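Local coordinates for protein Alpha/beta fold hydrolase (Pseudomonas aeruginosa, PDB 6I8W) that hydrolyses membrane phospholipids as a membrane-bound phospholipase A, and probably also acts as a monoacylglycerol lipase, at residues P205-A208 and P209-R212. Sequence-based numbering, arbitrary orientation.
Sequences PLPA and PLKR. With BOG (octyl beta-D-glucopyranoside), chain D.
P209 follows A208 directly at the start of helix 208-234 of this alpha/beta hydrolase, where P207 takes the N-cap position and the loop after helix 191-199 turns into the helix. Having no N-H, P209 suits a first turn, in which backbone nitrogens lack an earlier helical carbonyl; its side chain touches L26 of helix 3-38.

L210 is the buried residue of the group. With CG anti to the backbone N (chi1 178°), L210 turns its CD2 to CD1 of L206 in the preceding loop, 3.7 Å away, the two side chains crossing at about a right angle. The same two methyls border the detergent: C5' of the octyl chain comes within 3.7 Å of L206 CD1, while C1' lies 4.0 Å from L210 CD2. L26 and V30 also touch L210, and a bound myristic acid lies near it, consistent with an apolar surface that receives acyl chains. At the sugar end, O2 of the octyl glucoside donates a hydrogen bond to P205 O (3.0 Å), and E34 is hydrogen-bonded to the same molecule.

K211 closes the first turn, its N bonding to P207 O at 2.9 Å, almost straight at 161°. Its CB meets the other methyl of L206, CD2, at 3.6 Å, so the two methyls of L206 are shared out, CD1 to L210 and CD2 to K211; beyond, the extended lysine chain carries NZ off to Q193.

R212 N repeats the pattern one residue on, reaching A208 O at 3.1 Å. Its side chain bends at chi3 (-99°), folding the guanidinium back until A208 O and P209 CA both sit over one face, offset toward its rim.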
loop_
_atom_site.group_PDB
_atom_site.type_symbol
_atom_site.label_atom_id
_atom_site.label_comp_id
_atom_site.label_asym_id
_atom_site.label_seq_id
_atom_site.Cartn_x
_atom_site.Cartn_y
_atom_site.Cartn_z
ATOM N N PRO A 205 10.798 12.626 -7.964
ATOM C CA PRO A 205 10.662 14.072 -7.742
ATOM C C PRO A 205 9.313 14.397 -7.102
ATOM O O PRO A 205 8.279 13.886 -7.547
ATOM C CB PRO A 205 10.745 14.659 -9.160
ATOM C CG PRO A 205 11.466 13.650 -9.946
ATOM C CD PRO A 205 11.084 12.313 -9.373
ATOM N N LEU A 206 9.346 15.232 -6.076
ATOM C CA LEU A 206 8.178 15.641 -5.309
ATOM C C LEU A 206 8.259 17.147 -5.099
ATOM O O LEU A 206 9.218 17.626 -4.508
ATOM C CB LEU A 206 8.130 14.915 -3.957
ATOM C CG LEU A 206 6.878 15.037 -3.081
ATOM C CD1 LEU A 206 5.667 14.469 -3.788
ATOM C CD2 LEU A 206 7.093 14.319 -1.757
ATOM N N PRO A 207 7.283 17.902 -5.621
ATOM C CA PRO A 207 7.267 19.358 -5.424
ATOM C C PRO A 207 7.241 19.721 -3.933
ATOM O O PRO A 207 6.482 19.102 -3.202
ATOM C CB PRO A 207 5.968 19.796 -6.108
ATOM C CG PRO A 207 5.631 18.696 -7.051
ATOM C CD PRO A 207 6.139 17.434 -6.420
ATOM N N ALA A 208 8.056 20.688 -3.516
ATOM C CA ALA A 208 8.185 21.076 -2.105
ATOM C C ALA A 208 6.852 21.383 -1.403
ATOM O O ALA A 208 6.640 20.919 -0.281
ATOM C CB ALA A 208 9.141 22.282 -1.975
ATOM N N PRO A 209 5.956 22.167 -2.043
ATOM C CA PRO A 209 4.682 22.397 -1.351
ATOM C C PRO A 209 3.878 21.108 -1.144
ATOM O O PRO A 209 3.272 20.939 -0.093
ATOM C CB PRO A 209 3.950 23.370 -2.282
ATOM C CG PRO A 209 5.052 24.077 -3.036
ATOM C CD PRO A 209 6.078 23.008 -3.251
ATOM N N LEU A 210 3.879 20.210 -2.123
ATOM C CA LEU A 210 3.161 18.952 -1.972
ATOM C C LEU A 210 3.790 18.098 -0.873
ATOM O O LEU A 210 3.087 17.487 -0.070
ATOM C CB LEU A 210 3.136 18.168 -3.289
ATOM C CG LEU A 210 2.444 16.799 -3.188
ATOM C CD1 LEU A 210 1.015 16.940 -2.698
ATOM C CD2 LEU A 210 2.475 16.095 -4.531
ATOM N N LYS A 211 5.117 18.072 -0.835
ATOM C CA LYS A 211 5.833 17.302 0.175
ATOM C C LYS A 211 5.489 17.746 1.597
ATOM O O LYS A 211 5.241 16.919 2.456
ATOM C CB LYS A 211 7.340 17.424 -0.040
ATOM C CG LYS A 211 8.165 16.748 1.042
ATOM C CD LYS A 211 9.628 17.116 0.885
ATOM C CE LYS A 211 10.343 17.098 2.225
ATOM N NZ LYS A 211 11.771 17.530 2.105
ATOM N N ARG A 212 5.471 19.053 1.833
ATOM C CA ARG A 212 5.154 19.572 3.160
ATOM C C ARG A 212 3.751 19.172 3.624
ATOM O O ARG A 212 3.542 18.840 4.792
ATOM C CB ARG A 212 5.305 21.096 3.187
ATOM C CG ARG A 212 6.748 21.543 3.348
ATOM C CD ARG A 212 6.878 23.051 3.544
ATOM N NE ARG A 212 7.236 23.739 2.307
ATOM C CZ ARG A 212 6.393 24.471 1.586
ATOM N NH1 ARG A 212 5.134 24.621 1.982
ATOM N NH2 ARG A 212 6.812 25.060 0.473
HETATM C C1 BOG D . 4.684 15.323 -9.413
HETATM O O1 BOG D . 4.667 14.189 -8.545
HETATM C C2 BOG D . 6.065 15.364 -10.080
HETATM O O2 BOG D . 6.976 15.989 -9.179
HETATM C C3 BOG D . 6.108 16.090 -11.423
HETATM O O3 BOG D . 7.375 15.919 -12.077
HETATM C C4 BOG D . 4.991 15.535 -12.285
HETATM O O4 BOG D . 5.050 16.076 -13.618
HETATM C C5 BOG D . 3.697 15.909 -11.564
HETATM O O5 BOG D . 3.587 15.190 -10.326
HETATM C C6 BOG D . 2.451 15.700 -12.424
HETATM O O6 BOG D . 1.781 14.482 -12.089
HETATM C "C1'" BOG D . 3.465 14.067 -7.790
HETATM C "C2'" BOG D . 3.408 12.669 -7.190
HETATM C "C3'" BOG D . 4.819 12.183 -6.903
HETATM C "C4'" BOG D . 4.829 10.917 -6.067
HETATM C "C5'" BOG D . 5.996 10.985 -5.091
HETATM C "C6'" BOG D . 6.263 9.630 -4.455
HETATM C "C7'" BOG D . 7.010 9.802 -3.140
HETATM C "C8'" BOG D . 8.274 10.602 -3.348
#